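Local atomic coordinates of ThreeFoil (Artificial gene, PDB entry 3PG0), a protein that probably binds sugars, as a designed beta-trefoil of lectin type built from three repeated modules and holding a sodium ion. Residues L31-S36 with Q158-V163; S36-D41 with T141-N146; A51-Y56 with A98-Y103. One frame throughout, in Å; residues are numbered along the deposited sequence.

Contact 1: residues L31-S36 with Q158-V163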
loop_
_atom_site.group_PDB
_atom_site.type_symbol
_atom_site.label_atom_id
_atom_site.label_comp_id
_atom_site.label_asym_id
_atom_site.label_seq_id
_atom_site.Cartn_x
_atom_site.Cartn_y
_atom_site.Cartn_z
ATOM N N LEU A 31 -2.101 6.762 3.696
ATOM C CA LEU A 31 -1.005 6.769 2.746
ATOM C C LEU A 31 -1.511 7.423 1.481
ATOM O O LEU A 31 -2.438 6.915 0.845
ATOM C CB LEU A 31 -0.499 5.341 2.458
ATOM C CG LEU A 31 0.408 4.749 3.536
ATOM C CD1 LEU A 31 -0.410 4.330 4.715
ATOM C CD2 LEU A 31 1.185 3.556 2.994
ATOM N N VAL A 32 -0.901 8.554 1.126
ATOM C CA VAL A 32 -1.389 9.396 0.037
ATOM C C VAL A 32 -0.366 9.409 -1.090
ATOM O O VAL A 32 0.804 9.731 -0.869
ATOM C CB VAL A 32 -1.621 10.843 0.525
ATOM C CG1 VAL A 32 -2.093 11.731 -0.616
ATOM C CG2 VAL A 32 -2.627 10.851 1.663
ATOM N N ALA A 33 -0.803 9.042 -2.291
ATOM C CA ALA A 33 0.095 9.046 -3.447
ATOM C C ALA A 33 0.462 10.470 -3.835
ATOM O O ALA A 33 -0.391 11.371 -3.860
ATOM C CB ALA A 33 -0.537 8.314 -4.624
ATOM N N ARG A 34 1.735 10.671 -4.153
ATOM C CA ARG A 34 2.240 12.015 -4.423
ATOM C C ARG A 34 1.596 12.634 -5.651
ATOM O O ARG A 34 1.292 13.830 -5.666
ATOM C CB ARG A 34 3.756 11.971 -4.587
ATOM C CG ARG A 34 4.384 13.325 -4.826
ATOM C CD ARG A 34 5.904 13.259 -4.801
ATOM N NE ARG A 34 6.465 14.603 -4.958
ATOM C CZ ARG A 34 7.760 14.897 -4.864
ATOM N NH1 ARG A 34 8.645 13.945 -4.612
ATOM N NH2 ARG A 34 8.171 16.152 -5.015
ATOM N N HIS A 35 1.389 11.828 -6.686
ATOM C CA HIS A 35 0.863 12.374 -7.935
ATOM C C HIS A 35 -0.600 12.788 -7.808
ATOM O O HIS A 35 -1.001 13.811 -8.339
ATOM C CB HIS A 35 1.057 11.380 -9.096
ATOM C CG HIS A 35 0.115 10.212 -9.059
ATOM N ND1 HIS A 35 -0.028 9.403 -7.951
ATOM C CD2 HIS A 35 -0.744 9.731 -9.991
ATOM C CE1 HIS A 35 -0.925 8.463 -8.208
ATOM N NE2 HIS A 35 -1.371 8.641 -9.442
ATOM N N SER A 36 -1.393 12.008 -7.078
ATOM C CA SER A 36 -2.844 12.172 -7.131
ATOM C C SER A 36 -3.412 12.810 -5.879
ATOM O O SER A 36 -4.502 13.396 -5.915
ATOM C CB SER A 36 -3.519 10.816 -7.317
ATOM O OG SER A 36 -3.294 10.013 -6.166
ATOM N N GLN A 158 4.608 6.450 -7.440
ATOM C CA GLN A 158 5.325 5.425 -6.672
ATOM C C GLN A 158 5.847 6.003 -5.356
ATOM O O GLN A 158 6.686 5.392 -4.679
ATOM C CB GLN A 158 6.519 4.920 -7.470
ATOM C CG GLN A 158 6.187 4.474 -8.872
ATOM C CD GLN A 158 7.385 3.838 -9.516
ATOM O OE1 GLN A 158 8.413 4.501 -9.701
ATOM N NE2 GLN A 158 7.283 2.542 -9.830
ATOM N N GLN A 159 5.396 7.213 -5.031
ATOM C CA GLN A 159 5.823 7.900 -3.818
ATOM C C GLN A 159 4.608 8.183 -2.952
ATOM O O GLN A 159 3.546 8.553 -3.467
ATOM C CB GLN A 159 6.531 9.206 -4.172
ATOM C CG GLN A 159 7.762 9.029 -5.046
ATOM C CD GLN A 159 8.443 10.352 -5.326
ATOM O OE1 GLN A 159 8.614 11.177 -4.424
ATOM N NE2 GLN A 159 8.825 10.570 -6.580
ATOM N N TRP A 160 4.770 8.006 -1.641
ATOM C CA TRP A 160 3.646 8.016 -0.714
ATOM C C TRP A 160 3.955 8.902 0.482
ATOM O O TRP A 160 5.052 8.831 1.058
ATOM C CB TRP A 160 3.331 6.576 -0.245
ATOM C CG TRP A 160 2.946 5.691 -1.377
ATOM C CD1 TRP A 160 3.793 4.985 -2.193
ATOM C CD2 TRP A 160 1.618 5.444 -1.862
ATOM N NE1 TRP A 160 3.070 4.308 -3.152
ATOM C CE2 TRP A 160 1.735 4.573 -2.972
ATOM C CE3 TRP A 160 0.341 5.871 -1.462
ATOM C CZ2 TRP A 160 0.627 4.107 -3.684
ATOM C CZ3 TRP A 160 -0.766 5.414 -2.179
ATOM C CH2 TRP A 160 -0.609 4.531 -3.280
ATOM N N ARG A 161 2.994 9.741 0.853
ATOM C CA ARG A 161 3.103 10.523 2.077
ATOM C C ARG A 161 2.446 9.679 3.158
ATOM O O ARG A 161 1.301 9.232 2.991
ATOM C CB ARG A 161 2.383 11.870 1.925
ATOM C CG ARG A 161 2.776 12.904 2.954
ATOM C CD ARG A 161 2.346 14.311 2.529
ATOM N NE ARG A 161 0.912 14.543 2.700
ATOM C CZ ARG A 161 0.040 14.652 1.699
ATOM N NH1 ARG A 161 0.451 14.557 0.440
ATOM N NH2 ARG A 161 -1.247 14.862 1.956
ATOM N N LEU A 162 3.174 9.428 4.246
ATOM C CA LEU A 162 2.610 8.739 5.402
ATOM C C LEU A 162 2.107 9.780 6.391
ATOM O O LEU A 162 2.901 10.415 7.090
ATOM C CB LEU A 162 3.647 7.838 6.080
ATOM C CG LEU A 162 3.775 6.387 5.608
ATOM C CD1 LEU A 162 3.806 6.280 4.101
ATOM C CD2 LEU A 162 5.019 5.746 6.221
ATOM N N VAL A 163 0.787 9.951 6.440
ATOM C CA VAL A 163 0.164 10.981 7.258
ATOM C C VAL A 163 -0.415 10.405 8.549
ATOM O O VAL A 163 -1.351 9.601 8.537
ATOM C CB VAL A 163 -0.950 11.708 6.483
ATOM C CG1 VAL A 163 -1.550 12.827 7.337
ATOM C CG2 VAL A 163 -0.427 12.250 5.155
#
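V32 and R161 form the hydrogen-bonded pair at the centre of an antiparallel seam that joins the first and last strands of the beta-trefoil, 28-33 and 160-164, and so closes its barrel. The two bonds are short and nearly straight: V32 N gives to R161 O at 3.0 Å, and R161 N to V32 O at 2.8 Å. Their side chains run side by side on one face of the sheet, where the valine lies over a face of the R161 guanidinium, V32 CG1 being 3.9 Å from R161 NH1.

L31, A33, W160 and L162 share the other face. The indole reaches across to A33, whose methyl CB sits over the six-membered ring, 4.0 Å from its centroid, in a CH-pi contact. L31 CG lies 3.8 Å from L162 CD1 in one of the two modelled conformers of L162. W160 NE1 donates to L134 O, and L125 and V136 also touch the W160 side chain.

Past the last bridge, R34 N still bonds to Q159 O, so the two segments stay joined where the strand pairing ends. R34 points CG away from its backbone N (chi1 -178°) and stays extended as far as NE, which carries the guanidinium alongside the Q159 side chain. The two flat groups stand almost perpendicular, 88° apart. Q159 OE1 lies at the guanidinium edge, in its plane, and accepts from R34 NH1 at 2.8 Å.

Contact 2: residues S36-D41 with T141-N146. With NA (sodium ion), chain G.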
loop_
_atom_site.group_PDB
_atom_site.type_symbol
_atom_site.label_atom_id
_atom_site.label_comp_id
_atom_site.label_asym_id
_atom_site.label_seq_id
_atom_site.Cartn_x
_atom_site.Cartn_y
_atom_site.Cartn_z
ATOM N N SER A 36 -1.393 12.008 -7.078
ATOM C CA SER A 36 -2.844 12.172 -7.131
ATOM C C SER A 36 -3.412 12.810 -5.879
ATOM O O SER A 36 -4.502 13.396 -5.915
ATOM C CB SER A 36 -3.519 10.816 -7.317
ATOM O OG SER A 36 -3.294 10.013 -6.166
ATOM N N GLY A 37 -2.686 12.685 -4.770
ATOM C CA GLY A 37 -3.168 13.158 -3.482
ATOM C C GLY A 37 -4.300 12.288 -2.950
ATOM O O GLY A 37 -4.982 12.644 -1.974
ATOM N N LYS A 38 -4.473 11.125 -3.571
ATOM C CA LYS A 38 -5.511 10.181 -3.175
ATOM C C LYS A 38 -4.936 9.009 -2.368
ATOM O O LYS A 38 -3.739 8.712 -2.446
ATOM C CB LYS A 38 -6.289 9.709 -4.403
ATOM C CG LYS A 38 -6.991 10.885 -5.114
ATOM C CD LYS A 38 -7.842 10.436 -6.282
ATOM C CE LYS A 38 -8.526 11.634 -6.927
ATOM N NZ LYS A 38 -9.429 11.222 -8.027
ATOM N N ALA A 39 -5.797 8.360 -1.592
ATOM C CA ALA A 39 -5.373 7.471 -0.523
ATOM C C ALA A 39 -5.393 5.991 -0.884
ATOM O O ALA A 39 -6.205 5.539 -1.695
ATOM C CB ALA A 39 -6.262 7.719 0.727
ATOM N N LEU A 40 -4.496 5.245 -0.249
ATOM C CA LEU A 40 -4.495 3.795 -0.312
ATOM C C LEU A 40 -5.759 3.254 0.354
ATOM O O LEU A 40 -6.031 3.538 1.526
ATOM C CB LEU A 40 -3.244 3.266 0.388
ATOM C CG LEU A 40 -2.890 1.794 0.183
ATOM C CD1 LEU A 40 -2.464 1.552 -1.268
ATOM C CD2 LEU A 40 -1.770 1.419 1.156
ATOM N N ASP A 41 -6.518 2.453 -0.391
ATOM C CA ASP A 41 -7.906 2.180 -0.054
ATOM C C ASP A 41 -8.259 0.713 -0.329
ATOM O O ASP A 41 -7.954 0.193 -1.401
ATOM C CB ASP A 41 -8.760 3.139 -0.902
ATOM C CG ASP A 41 -10.259 2.947 -0.719
ATOM O OD1 ASP A 41 -10.779 1.829 -0.950
ATOM O OD2 ASP A 41 -10.929 3.941 -0.390
ATOM N N THR A 141 -4.880 9.394 -11.947
ATOM C CA THR A 141 -5.297 10.149 -10.774
ATOM C C THR A 141 -6.777 9.887 -10.471
ATOM O O THR A 141 -7.368 10.542 -9.618
ATOM C CB THR A 141 -5.057 11.655 -10.962
ATOM O OG1 THR A 141 -5.732 12.101 -12.153
ATOM C CG2 THR A 141 -3.556 11.936 -11.075
ATOM N N SER A 142 -7.361 8.908 -11.159
ATOM C CA SER A 142 -8.782 8.605 -10.995
ATOM C C SER A 142 -9.087 7.822 -9.728
ATOM O O SER A 142 -8.315 6.961 -9.320
ATOM C CB SER A 142 -9.285 7.805 -12.198
ATOM O OG SER A 142 -9.162 8.563 -13.385
ATOM N N ASP A 143 -10.231 8.113 -9.121
ATOM C CA ASP A 143 -10.756 7.252 -8.071
ATOM C C ASP A 143 -10.871 5.844 -8.648
ATOM O O ASP A 143 -11.370 5.665 -9.769
ATOM C CB ASP A 143 -12.155 7.701 -7.645
ATOM C CG ASP A 143 -12.147 8.892 -6.707
ATOM O OD1 ASP A 143 -11.120 9.152 -6.051
ATOM O OD2 ASP A 143 -13.199 9.567 -6.619
ATOM N N GLY A 144 -10.399 4.846 -7.906
ATOM C CA GLY A 144 -10.537 3.466 -8.341
ATOM C C GLY A 144 -9.382 2.939 -9.177
ATOM O O GLY A 144 -9.391 1.765 -9.577
ATOM N N ALA A 145 -8.385 3.784 -9.439
ATOM C CA ALA A 145 -7.196 3.315 -10.152
ATOM C C ALA A 145 -6.563 2.211 -9.324
ATOM O O ALA A 145 -6.540 2.274 -8.090
ATOM C CB ALA A 145 -6.196 4.450 -10.407
ATOM N N ASN A 146 -6.058 1.192 -10.005
ATOM C CA ASN A 146 -5.543 0.027 -9.308
ATOM C C ASN A 146 -4.170 0.263 -8.694
ATOM O O ASN A 146 -3.310 0.920 -9.292
ATOM C CB ASN A 146 -5.448 -1.158 -10.271
ATOM C CG ASN A 146 -5.349 -2.469 -9.549
ATOM O OD1 ASN A 146 -5.839 -2.586 -8.427
ATOM N ND2 ASN A 146 -4.711 -3.462 -10.163
HETATM NA NA NA G . -4.808 -3.645 -6.500
#
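K38 NZ is gripped by two acceptors from the loop between strands 133-136 and 147-150, in one of two modelled conformers of the lysine, so the grip may be partial. The stronger is the backbone: T141 O lies 2.7 Å from K38 NZ, with the ammonium in the carbonyl plane. The second is a salt bridge to D143, whose OD1 is 3.3 Å from K38 NZ, and the hydrogen bond within it is weak. That oxygen is shared, for D143 OD1 also accepts from S57 N, which helps hold the carboxylate beside the lysine. The two side chains cross at about a right angle, and the lysine, extended beyond CG, runs in with its CD and CE also close to T141 O. The lysine charge would be expected to polarise that carbonyl.

T141 also meets S36 through carbon: S36 CB is 3.9 Å from T141 CG2. S36 OG lies between its own backbone N and carbonyl carbon (chi1 66°), which turns it back to accept from K38 N at 3.1 Å in an ST turn. Q55 is a further hydrogen-bond partner of the same hydroxyl. The turn thus positions the lysine that reaches the loop.

D143 itself lies within a type II beta turn from S142 to A145, after which the chain reaches N146, whose OD1 binds the sodium ion at 2.4 Å. The contact lies at the surface: strand 39-42 pairs with strand 53-56, while Q55 of that second strand makes backbone bonds to G144 and A145, so the hairpin and the loop are laced together through it.

Contact 3: residues A51-Y56 with A98-Y103. With NA (sodium ion), chain G.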
loop_
_atom_site.group_PDB
_atom_site.type_symbol
_atom_site.label_atom_id
_atom_site.label_comp_id
_atom_site.label_asym_id
_atom_site.label_seq_id
_atom_site.Cartn_x
_atom_site.Cartn_y
_atom_site.Cartn_z
ATOM N N ALA A 51 -9.727 -8.915 -1.253
ATOM C CA ALA A 51 -10.318 -7.641 -1.679
ATOM C C ALA A 51 -9.240 -6.765 -2.289
ATOM O O ALA A 51 -8.101 -6.757 -1.827
ATOM C CB ALA A 51 -10.976 -6.924 -0.509
ATOM N N ASN A 52 -9.599 -6.032 -3.335
ATOM C CA ASN A 52 -8.603 -5.275 -4.086
ATOM C C ASN A 52 -8.199 -4.002 -3.360
ATOM O O ASN A 52 -9.019 -3.380 -2.694
ATOM C CB ASN A 52 -9.145 -4.913 -5.462
ATOM C CG ASN A 52 -8.040 -4.522 -6.431
ATOM O OD1 ASN A 52 -6.910 -4.965 -6.291
ATOM N ND2 ASN A 52 -8.350 -3.662 -7.386
ATOM N N VAL A 53 -6.937 -3.613 -3.515
ATOM C CA VAL A 53 -6.454 -2.340 -2.979
ATOM C C VAL A 53 -6.309 -1.361 -4.138
ATOM O O VAL A 53 -5.735 -1.685 -5.183
ATOM C CB VAL A 53 -5.123 -2.516 -2.214
ATOM C CG1 VAL A 53 -4.502 -1.148 -1.877
ATOM C CG2 VAL A 53 -5.368 -3.347 -0.956
ATOM N N ILE A 54 -6.847 -0.165 -3.943
ATOM C CA ILE A 54 -6.965 0.830 -5.003
ATOM C C ILE A 54 -6.553 2.178 -4.443
ATOM O O ILE A 54 -6.166 2.297 -3.285
ATOM C CB ILE A 54 -8.416 0.944 -5.510
ATOM C CG1 ILE A 54 -9.366 1.303 -4.350
ATOM C CG2 ILE A 54 -8.853 -0.358 -6.181
ATOM C CD1 ILE A 54 -10.820 1.529 -4.791
ATOM N N GLN A 55 -6.631 3.199 -5.281
ATOM C CA GLN A 55 -6.486 4.570 -4.826
ATOM C C GLN A 55 -7.863 5.218 -4.820
ATOM O O GLN A 55 -8.686 4.940 -5.686
ATOM C CB GLN A 55 -5.512 5.311 -5.737
ATOM C CG GLN A 55 -5.998 6.620 -6.257
ATOM C CD GLN A 55 -5.039 7.232 -7.255
ATOM O OE1 GLN A 55 -3.874 7.529 -6.933
ATOM N NE2 GLN A 55 -5.519 7.428 -8.480
ATOM N N TYR A 56 -8.141 6.042 -3.821
ATOM C CA TYR A 56 -9.444 6.690 -3.756
ATOM C C TYR A 56 -9.367 7.963 -2.923
ATOM O O TYR A 56 -8.613 8.041 -1.954
ATOM C CB TYR A 56 -10.504 5.729 -3.185
ATOM C CG TYR A 56 -11.925 5.999 -3.656
ATOM C CD1 TYR A 56 -12.439 5.343 -4.770
ATOM C CD2 TYR A 56 -12.752 6.875 -2.970
ATOM C CE1 TYR A 56 -13.739 5.578 -5.199
ATOM C CE2 TYR A 56 -14.044 7.110 -3.389
ATOM C CZ TYR A 56 -14.531 6.465 -4.502
ATOM O OH TYR A 56 -15.826 6.709 -4.917
ATOM N N ALA A 98 2.221 -6.937 -10.784
ATOM C CA ALA A 98 1.465 -7.864 -9.961
ATOM C C ALA A 98 0.494 -7.054 -9.090
ATOM O O ALA A 98 0.825 -5.954 -8.618
ATOM C CB ALA A 98 2.398 -8.719 -9.101
ATOM N N ASN A 99 -0.703 -7.591 -8.895
ATOM C CA ASN A 99 -1.742 -6.886 -8.141
ATOM C C ASN A 99 -1.479 -6.803 -6.639
ATOM O O ASN A 99 -0.945 -7.741 -6.047
ATOM C CB ASN A 99 -3.091 -7.560 -8.372
ATOM C CG ASN A 99 -4.246 -6.684 -7.971
ATOM O OD1 ASN A 99 -4.159 -5.463 -8.079
ATOM N ND2 ASN A 99 -5.325 -7.292 -7.475
ATOM N N VAL A 100 -1.901 -5.688 -6.037
ATOM C CA VAL A 100 -1.854 -5.521 -4.585
ATOM C C VAL A 100 -3.263 -5.633 -4.010
ATOM O O VAL A 100 -4.199 -5.016 -4.520
ATOM C CB VAL A 100 -1.172 -4.189 -4.193
ATOM C CG1 VAL A 100 -1.261 -3.957 -2.679
ATOM C CG2 VAL A 100 0.291 -4.222 -4.636
ATOM N N ILE A 101 -3.418 -6.446 -2.969
ATOM C CA ILE A 101 -4.725 -6.765 -2.398
ATOM C C ILE A 101 -4.611 -6.722 -0.876
ATOM O O ILE A 101 -3.565 -6.369 -0.342
ATOM C CB ILE A 101 -5.171 -8.183 -2.807
ATOM C CG1 ILE A 101 -4.122 -9.206 -2.366
ATOM C CG2 ILE A 101 -5.350 -8.269 -4.316
ATOM C CD1 ILE A 101 -4.520 -10.665 -2.638
ATOM N N GLN A 102 -5.688 -7.063 -0.179
ATOM C CA GLN A 102 -5.579 -7.319 1.252
ATOM C C GLN A 102 -5.787 -8.808 1.478
ATOM O O GLN A 102 -6.525 -9.459 0.743
ATOM C CB GLN A 102 -6.604 -6.500 2.047
ATOM C CG GLN A 102 -7.863 -7.256 2.345
ATOM C CD GLN A 102 -8.917 -6.471 3.115
ATOM O OE1 GLN A 102 -8.627 -5.505 3.831
ATOM N NE2 GLN A 102 -10.156 -6.895 2.955
ATOM N N TYR A 103 -5.113 -9.356 2.478
ATOM C CA TYR A 103 -5.281 -10.771 2.789
ATOM C C TYR A 103 -4.894 -10.979 4.233
ATOM O O TYR A 103 -4.037 -10.261 4.756
ATOM C CB TYR A 103 -4.392 -11.645 1.881
ATOM C CG TYR A 103 -5.014 -12.992 1.550
ATOM C CD1 TYR A 103 -5.733 -13.165 0.371
ATOM C CD2 TYR A 103 -4.908 -14.079 2.422
ATOM C CE1 TYR A 103 -6.324 -14.372 0.059
ATOM C CE2 TYR A 103 -5.502 -15.305 2.108
ATOM C CZ TYR A 103 -6.204 -15.435 0.919
ATOM O OH TYR A 103 -6.814 -16.628 0.571
HETATM NA NA NA G . -4.808 -3.645 -6.500
#
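The carboxamides of N52 and N99 meet at the sodium ion, their planes turned 46° apart and their side chains crossing at about a right angle. N99 ND2 gives a hydrogen bond of 3.1 Å to N52 OD1, with the acceptor close to the N99 amide plane. The donor stands 44° out of the N52 carbonyl plane, consistent with an oxygen that also serves the sodium ion: N52 OD1 binds it at 2.5 Å, as does N99 OD1. In each asparagine CG is set anti to the backbone N (chi1 -162° in N52), a shared torsion that presents both oxygens to one ion.

The backbone supplies the other ligands of this contact: V53 O and V100 O bind the ion as well, and N146 OD1 and V147 O complete six oxygens. The pattern of an asparagine oxygen followed by the next valine carbonyl occurs three times, consistent with the designed three-fold symmetry. The ion brings like-polarised oxygens together; N52 OD1 and V100 O, for example, are only 3.2 Å apart.

Around it the two segments are stitched by backbone bonds. V53 N gives to V100 O at 3.2 Å, so that carbonyl serves both the ion and the strand, and Q102 N gives to A51 O at 2.9 Å. V53 CG2 tucks against the carbonyl carbon of I101, 3.5 Å from I101 C. The A51 methyl rests beside the amide NE2 of Q102, whose OE1 is bonded to S83 OG.

Strands 53-56 and 100-103 belong to separate two-stranded sheets, paired with 39-42 and 86-89. They splay widely and touch where they begin, bringing two hairpins of the trefoil together at the sodium.

How the contacts relate
Contacts 1 and 3 are both partly buried, whereas contact 2 lies at the surface. Contact 1 is a regular pairing of strands that joins the two ends of the chain; contact 2 sets a loop on a hairpin and is dominated by one lysine; contact 3 is organised around a metal. Along the chain contact 3 nests within contact 2, and contact 2 within contact 1. S36 belongs to contacts 1 and 2, and its hydroxyl reaches Q55 of contact 3. Strand 28-33 is followed by strand 39-42, and the two are joined by L31 O to L40 N at 2.9 Å, while D41 pairs with I54. Contacts 2 and 3 share the sodium ion, to which N146 contributes one of the six oxygens.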